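Local structure of chloride intracellular channel exc-4 (Caenorhabditis elegans, 2YV9) at residues L168-I171 against D172-L175; H216-T219 against H220-A223; H247-Q251 against M252-T256. The protein is required in the excretory canal to limit the size of the tube lumen as it grows, and may insert into membranes to form chloride channels. All blocks are in the same frame, centred on the assembly; numbering follows the deposited sequence. Where two conformers were deposited one is given.

Interaction 1 (L168-I171 against D172-L175)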
loop_
_atom_site.group_PDB
_atom_site.type_symbol
_atom_site.label_atom_id
_atom_site.label_comp_id
_atom_site.label_asym_id
_atom_site.label_seq_id
_atom_site.Cartn_x
_atom_site.Cartn_y
_atom_site.Cartn_z
ATOM N N LEU A 168 14.773 12.671 17.171
ATOM C CA LEU A 168 15.177 13.882 16.446
ATOM C C LEU A 168 16.655 14.176 16.709
ATOM O O LEU A 168 17.411 14.547 15.791
ATOM C CB LEU A 168 14.319 15.083 16.880
ATOM C CG LEU A 168 12.897 15.046 16.350
ATOM C CD1 LEU A 168 12.029 16.129 17.088
ATOM C CD2 LEU A 168 12.804 15.215 14.839
ATOM N N SER A 169 17.056 13.995 17.965
ATOM C CA SER A 169 18.456 14.172 18.356
ATOM C C SER A 169 19.344 13.144 17.657
ATOM O O SER A 169 20.401 13.503 17.156
ATOM C CB SER A 169 18.666 14.075 19.849
ATOM O OG SER A 169 20.022 14.426 20.118
ATOM N N ASN A 170 18.882 11.896 17.591
ATOM C CA ASN A 170 19.631 10.812 16.904
ATOM C C ASN A 170 19.853 11.114 15.413
ATOM O O ASN A 170 20.955 10.980 14.876
ATOM C CB ASN A 170 18.936 9.478 17.094
ATOM C CG ASN A 170 18.982 8.970 18.546
ATOM O OD1 ASN A 170 19.772 9.433 19.359
ATOM N ND2 ASN A 170 18.109 8.006 18.856
ATOM N N ILE A 171 18.810 11.584 14.759
ATOM C CA ILE A 171 18.916 12.047 13.381
ATOM C C ILE A 171 19.838 13.275 13.190
ATOM O O ILE A 171 20.677 13.303 12.254
ATOM C CB ILE A 171 17.501 12.262 12.792
ATOM C CG1 ILE A 171 16.662 10.959 12.893
ATOM C CG2 ILE A 171 17.614 12.744 11.341
ATOM C CD1 ILE A 171 15.194 11.106 12.402
ATOM N N ASP A 172 19.719 14.270 14.067
ATOM C CA ASP A 172 20.676 15.358 14.079
ATOM C C ASP A 172 22.104 14.827 14.134
ATOM O O ASP A 172 22.923 15.287 13.380
ATOM C CB ASP A 172 20.450 16.261 15.275
ATOM C CG ASP A 172 21.263 17.544 15.210
ATOM O OD1 ASP A 172 21.067 18.387 14.317
ATOM O OD2 ASP A 172 22.091 17.740 16.139
ATOM N N GLN A 173 22.337 13.877 15.046
ATOM C CA GLN A 173 23.672 13.296 15.262
ATOM C C GLN A 173 24.163 12.576 14.015
ATOM O O GLN A 173 25.326 12.753 13.601
ATOM C CB GLN A 173 23.643 12.352 16.471
ATOM C CG GLN A 173 23.601 13.117 17.798
ATOM C CD GLN A 173 23.362 12.212 19.024
ATOM O OE1 GLN A 173 24.174 11.334 19.318
ATOM N NE2 GLN A 173 22.248 12.437 19.745
ATOM N N LEU A 174 23.288 11.785 13.403
ATOM C CA LEU A 174 23.628 11.106 12.143
ATOM C C LEU A 174 24.000 12.079 11.028
ATOM O O LEU A 174 24.971 11.896 10.300
ATOM C CB LEU A 174 22.451 10.249 11.695
ATOM C CG LEU A 174 22.632 9.477 10.393
ATOM C CD1 LEU A 174 23.928 8.616 10.484
ATOM C CD2 LEU A 174 21.393 8.639 10.124
ATOM N N LEU A 175 23.224 13.143 10.875
ATOM C CA LEU A 175 23.506 14.122 9.870
ATOM C C LEU A 175 24.800 14.861 10.133
ATOM O O LEU A 175 25.518 15.227 9.188
ATOM C CB LEU A 175 22.349 15.119 9.788
ATOM C CG LEU A 175 21.098 14.586 9.104
ATOM C CD1 LEU A 175 19.881 15.532 9.454
ATOM C CD2 LEU A 175 21.209 14.451 7.543
HETATM O O HOH W 1 21.771 16.182 18.617
#

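Interaction 2 (H216-T219 against H220-A223)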
loop_
_atom_site.group_PDB
_atom_site.type_symbol
_atom_site.label_atom_id
_atom_site.label_comp_id
_atom_site.label_asym_id
_atom_site.label_seq_id
_atom_site.Cartn_x
_atom_site.Cartn_y
_atom_site.Cartn_z
ATOM N N HIS A 216 15.445 23.639 18.658
ATOM C CA HIS A 216 16.235 24.591 17.859
ATOM C C HIS A 216 17.758 24.355 17.908
ATOM O O HIS A 216 18.517 24.874 17.089
ATOM C CB HIS A 216 15.868 26.010 18.335
ATOM C CG HIS A 216 14.479 26.401 17.969
ATOM N ND1 HIS A 216 13.976 27.670 18.174
ATOM C CD2 HIS A 216 13.469 25.680 17.412
ATOM C CE1 HIS A 216 12.733 27.721 17.735
ATOM N NE2 HIS A 216 12.398 26.535 17.263
ATOM N N ASN A 217 18.201 23.560 18.863
ATOM C CA ASN A 217 19.634 23.257 18.996
ATOM C C ASN A 217 20.097 22.153 18.039
ATOM O O ASN A 217 21.295 21.905 17.910
ATOM C CB ASN A 217 19.976 22.920 20.445
ATOM C CG ASN A 217 19.380 21.613 20.908
ATOM O OD1 ASN A 217 18.186 21.415 20.839
ATOM N ND2 ASN A 217 20.221 20.719 21.409
ATOM N N PHE A 218 19.158 21.476 17.368
ATOM C CA PHE A 218 19.483 20.421 16.418
ATOM C C PHE A 218 19.790 21.037 15.037
ATOM O O PHE A 218 19.004 20.966 14.071
ATOM C CB PHE A 218 18.330 19.435 16.303
ATOM C CG PHE A 218 17.996 18.720 17.580
ATOM C CD1 PHE A 218 18.897 18.633 18.649
ATOM C CD2 PHE A 218 16.756 18.109 17.710
ATOM C CE1 PHE A 218 18.539 17.974 19.815
ATOM C CE2 PHE A 218 16.412 17.412 18.834
ATOM C CZ PHE A 218 17.279 17.346 19.904
ATOM N N THR A 219 20.963 21.659 14.916
ATOM C CA THR A 219 21.274 22.469 13.746
ATOM C C THR A 219 21.370 21.700 12.427
ATOM O O THR A 219 20.975 22.206 11.366
ATOM C CB THR A 219 22.628 23.174 13.942
ATOM O OG1 THR A 219 22.702 23.656 15.282
ATOM C CG2 THR A 219 22.819 24.298 12.956
ATOM N N HIS A 220 21.957 20.495 12.478
ATOM C CA HIS A 220 22.106 19.660 11.278
ATOM C C HIS A 220 20.739 19.190 10.788
ATOM O O HIS A 220 20.477 19.163 9.598
ATOM C CB HIS A 220 23.019 18.476 11.524
ATOM C CG HIS A 220 24.470 18.864 11.541
ATOM N ND1 HIS A 220 25.048 19.453 12.641
ATOM C CD2 HIS A 220 25.389 18.911 10.551
ATOM C CE1 HIS A 220 26.304 19.763 12.350
ATOM N NE2 HIS A 220 26.524 19.469 11.080
ATOM N N LEU A 221 19.878 18.835 11.750
ATOM C CA LEU A 221 18.508 18.417 11.406
ATOM C C LEU A 221 17.786 19.584 10.771
ATOM O O LEU A 221 17.049 19.396 9.794
ATOM C CB LEU A 221 17.782 17.961 12.639
ATOM C CG LEU A 221 16.322 17.525 12.484
ATOM C CD1 LEU A 221 16.269 16.346 11.615
ATOM C CD2 LEU A 221 15.713 17.254 13.847
ATOM N N TRP A 222 17.919 20.770 11.376
ATOM C CA TRP A 222 17.212 21.950 10.845
ATOM C C TRP A 222 17.765 22.284 9.483
ATOM O O TRP A 222 17.047 22.726 8.573
ATOM C CB TRP A 222 17.291 23.123 11.812
ATOM C CG TRP A 222 16.160 23.127 12.810
ATOM C CD1 TRP A 222 16.218 22.853 14.124
ATOM C CD2 TRP A 222 14.811 23.470 12.523
ATOM N NE1 TRP A 222 14.972 23.016 14.698
ATOM C CE2 TRP A 222 14.094 23.379 13.702
ATOM C CE3 TRP A 222 14.143 23.833 11.357
ATOM C CZ2 TRP A 222 12.712 23.619 13.738
ATOM C CZ3 TRP A 222 12.797 24.076 11.395
ATOM C CH2 TRP A 222 12.106 23.987 12.551
ATOM N N ALA A 223 19.073 22.074 9.285
ATOM C CA ALA A 223 19.628 22.250 7.960
ATOM C C ALA A 223 19.032 21.297 6.884
ATOM O O ALA A 223 18.820 21.656 5.729
ATOM C CB ALA A 223 21.144 22.097 7.970
#

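Interaction 3 (H247-Q251 against M252-T256)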
loop_
_atom_site.group_PDB
_atom_site.type_symbol
_atom_site.label_atom_id
_atom_site.label_comp_id
_atom_site.label_asym_id
_atom_site.label_seq_id
_atom_site.Cartn_x
_atom_site.Cartn_y
_atom_site.Cartn_z
ATOM N N HIS A 247 -5.858 16.401 8.380
ATOM C CA HIS A 247 -5.614 14.994 8.212
ATOM C C HIS A 247 -5.566 14.308 9.569
ATOM O O HIS A 247 -6.229 13.285 9.760
ATOM C CB HIS A 247 -4.306 14.818 7.400
ATOM C CG HIS A 247 -3.801 13.415 7.327
ATOM N ND1 HIS A 247 -4.152 12.545 6.317
ATOM C CD2 HIS A 247 -2.925 12.746 8.115
ATOM C CE1 HIS A 247 -3.506 11.401 6.482
ATOM N NE2 HIS A 247 -2.769 11.490 7.576
ATOM N N TYR A 248 -4.769 14.857 10.491
ATOM C CA TYR A 248 -4.601 14.228 11.800
ATOM C C TYR A 248 -5.887 14.477 12.594
ATOM O O TYR A 248 -6.322 13.598 13.308
ATOM C CB TYR A 248 -3.387 14.722 12.541
ATOM C CG TYR A 248 -2.111 14.217 11.908
ATOM C CD1 TYR A 248 -1.602 12.980 12.236
ATOM C CD2 TYR A 248 -1.493 14.952 10.923
ATOM C CE1 TYR A 248 -0.456 12.512 11.623
ATOM C CE2 TYR A 248 -0.358 14.524 10.310
ATOM C CZ TYR A 248 0.161 13.274 10.668
ATOM O OH TYR A 248 1.286 12.815 9.999
ATOM N N LYS A 249 -6.500 15.649 12.424
ATOM C CA LYS A 249 -7.762 15.893 13.175
ATOM C C LYS A 249 -8.857 14.916 12.789
ATOM O O LYS A 249 -9.530 14.375 13.675
ATOM C CB LYS A 249 -8.191 17.368 13.111
ATOM C CG LYS A 249 -7.308 18.216 13.984
ATOM C CD LYS A 249 -7.676 19.676 14.025
ATOM C CE LYS A 249 -9.027 19.904 14.608
ATOM N NZ LYS A 249 -9.189 21.321 15.049
ATOM N N GLU A 250 -9.013 14.635 11.490
ATOM C CA GLU A 250 -10.084 13.775 11.015
ATOM C C GLU A 250 -9.946 12.321 11.482
ATOM O O GLU A 250 -10.967 11.644 11.700
ATOM C CB GLU A 250 -10.353 13.926 9.486
ATOM C CG GLU A 250 -9.332 13.313 8.501
ATOM C CD GLU A 250 -9.632 13.605 6.996
ATOM O OE1 GLU A 250 -10.797 13.974 6.672
ATOM O OE2 GLU A 250 -8.704 13.452 6.123
ATOM N N GLN A 251 -8.707 11.863 11.686
ATOM C CA GLN A 251 -8.464 10.515 12.242
ATOM C C GLN A 251 -8.408 10.459 13.800
ATOM O O GLN A 251 -8.798 9.450 14.377
ATOM C CB GLN A 251 -7.169 9.898 11.673
ATOM C CG GLN A 251 -7.034 9.881 10.123
ATOM C CD GLN A 251 -8.004 8.941 9.390
ATOM O OE1 GLN A 251 -8.530 7.975 9.955
ATOM N NE2 GLN A 251 -8.212 9.216 8.101
ATOM N N MET A 252 -7.865 11.513 14.429
ATOM C CA MET A 252 -7.836 11.675 15.900
ATOM C C MET A 252 -9.240 12.167 16.392
ATOM O O MET A 252 -9.388 12.539 17.563
ATOM C CB MET A 252 -6.701 12.673 16.352
ATOM C CG MET A 252 -5.153 12.160 16.516
ATOM S SD MET A 252 -5.031 10.875 17.800
ATOM C CE MET A 252 -6.372 11.276 18.913
ATOM N N ASN A 253 -10.254 12.176 15.509
ATOM C CA ASN A 253 -11.565 12.772 15.803
ATOM C C ASN A 253 -11.476 14.010 16.692
ATOM O O ASN A 253 -11.896 13.979 17.840
ATOM C CB ASN A 253 -12.502 11.727 16.410
ATOM C CG ASN A 253 -13.153 10.861 15.354
ATOM O OD1 ASN A 253 -12.608 9.826 14.946
ATOM N ND2 ASN A 253 -14.338 11.279 14.904
ATOM N N LEU A 254 -10.862 15.064 16.163
ATOM C CA LEU A 254 -10.830 16.394 16.801
ATOM C C LEU A 254 -11.536 17.405 15.906
ATOM O O LEU A 254 -11.560 17.263 14.660
ATOM C CB LEU A 254 -9.417 16.895 17.054
ATOM C CG LEU A 254 -8.422 15.939 17.668
ATOM C CD1 LEU A 254 -7.039 16.597 17.720
ATOM C CD2 LEU A 254 -8.894 15.530 19.048
ATOM N N PHE A 255 -12.106 18.431 16.539
ATOM C CA PHE A 255 -13.073 19.284 15.849
ATOM C C PHE A 255 -12.470 20.422 15.024
ATOM O O PHE A 255 -11.649 21.218 15.512
ATOM C CB PHE A 255 -14.108 19.881 16.795
ATOM C CG PHE A 255 -15.216 20.608 16.058
ATOM C CD1 PHE A 255 -16.164 19.894 15.347
ATOM C CD2 PHE A 255 -15.260 21.985 16.015
ATOM C CE1 PHE A 255 -17.159 20.548 14.643
ATOM C CE2 PHE A 255 -16.246 22.643 15.314
ATOM C CZ PHE A 255 -17.198 21.929 14.626
ATOM N N THR A 256 -12.950 20.505 13.784
ATOM C CA THR A 256 -12.585 21.552 12.856
ATOM C C THR A 256 -13.796 22.428 12.622
ATOM O O THR A 256 -14.739 22.003 11.957
ATOM C CB THR A 256 -12.166 20.930 11.517
ATOM O OG1 THR A 256 -11.061 20.038 11.727
ATOM C CG2 THR A 256 -11.808 22.016 10.497
#

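Interaction 1 (L168-I171 against D172-L175)
The flat end of Gln173 meets Ser169 through its amide edge: NE2 lies 3.0 Å from Ser169 OG, and that hydroxyl sits only 8° out of the Gln173 amide plane, so the N-H runs to it from the edge and not from a face. The other flat group, the amide of Asn170, is turned 75° from that of Gln173, and its OD1 stays 3.9 Å from Gln173 NE2, a packing distance. This is an i to i+4 side-chain bond along helix 155-178, one of the helices of the C-terminal half of this GST-like fold. The serine can reach it because its OG stands anti to the backbone N (chi1 -173°), leaning along the helix beside its own carbonyl carbon. In the backbone, Gln173 N donates to Ser169 O at 2.9 Å, while NE2 adds a weak bond to the same oxygen at 3.4 Å; one residue thus approaches both the hydroxyl and the carbonyl of the other. A water continues this polar side, 2.9 Å from Ser169 OG, and donates to Asp172 OD2. The second carboxylate oxygen of Asp172 is engaged elsewhere, by the backbone N of Leu221. On the buried side the contact turns apolar. Ile171 and Leu175 lie side by side and point the same way, beside helix 190-210 for Ile171 and helix 219-228 for Leu175. Their closest side-chain approach is between Ile171 CG2 and Leu175 CD1, 4.1 Å apart.

Interaction 2 (H216-T219 against H220-A223)
Phe218 O receives Trp222 N at 2.9 Å with an N-H...O angle of 160°, and this first helical turn is the tight part of the contact. The indole of Trp222 presses against the same carbonyl: CD1 comes to 3.4 Å from Phe218 O, which lies at the indole edge near the ring plane. A second turn bond, Ala223 N to Thr219 O at 2.8 Å, follows directly. Phe218 and Leu221 complete the close packing, lying side by side with their CB atoms 4.0 Å apart. With CG beside its own backbone N (chi1 -62°), the phenyl of Phe218 leads away from the turn to rest on Ser169 and Asp172 of helix 155-178.

Packing is looser toward His216, which is exposed. Its ring and the five-membered ring of Trp222 have centroids 5.8 Å apart with planes at 81°, an oblique meeting; the nearest side-chain atoms are His216 CD2 and Trp222 NE1, 4.1 Å apart. Each polar end is instead held by the preceding loop: His216 NE2 by Asp213 OD2, and Trp222 NE1 by the carbonyl of Ile214. The indole nitrogen therefore ties the buried side of the helix back to the segment that leads into it.

Phe218 occupies the N-cap position, and it is also the centre of an inverse gamma turn, marked by a weak bond from Thr219 N to Asn217 O at 3.0 Å. It brings no polar side-chain group to the N-cap. The chain thus passes from a gamma turn into a helix start served by a side chain of another helix, 155-178.

Interaction 3 (H247-Q251 against M252-T256)
Lys249 and Leu254 meet across the end of helix 241-251, their side chains crossing at about a right angle with Lys249 CE 3.9 Å from Leu254 CB. The lysine chain is bent at its third torsion (chi3 63°), which swings its end over the returning backbone. There Lys249 NZ lies 2.5 Å from Phe255 O, above the carbonyl plane instead of on a lone pair; so short a separation makes the exact length of this hydrogen bond doubtful. Thr256 crosses the lysine chain at a slant, its OG1 3.5 Å from Lys249 CE.

The backbone places these groups. Met252 N makes the last regular helical bond, to Tyr248 O at 2.8 Å. Beyond it the chain reverses through Asn253, whose positive phi of 35° lets Leu254 N turn back to Lys249 O, 2.9 Å away and with an N-H...O angle of 169°. That six-to-one bond is the one found in a Schellman motif, but its usual companion is missing, since Asn253 N and Glu250 O are 3.9 Å apart. Lys249 thus meets the returning chain twice, firmly through its carbonyl and less certainly through its amino group.

Farther out, Gln251, Met252 and Asn253 pack against Gly76, Lys72 and Glu68 of the second copy of this protein in the crystal assembly. Within the chain, Tyr248 reaches inward, its hydroxyl bonded to Tyr127 and His201, joining helix 241-251 to helices 117-140 and 190-210. Glu250 forms a salt bridge with Lys25 at the end of strand 19-25, linking this helix end to the thioredoxin-like domain.

Overall arrangement
The contacts follow one another along the chain without overlap, all in the all-helical C-terminal half of the GST-like fold. Interactions 1 and 2 are neighbours, their centres 9 Å apart on the same side of the chain's centre; they meet where Asp172 of helix 155-178 faces the start of helix 219-228. Interaction 3, at the end of helix 241-251, stands apart, its centre about 30 Å from that of interaction 1 and 29 Å from that of interaction 2. Helices 117-140 and 190-210 touch both regions. Interactions 1 and 2 therefore join helices 155-178 and 219-228 to each other, whereas interaction 3 reaches strand 19-25 through Glu250 and packs against the second subunit.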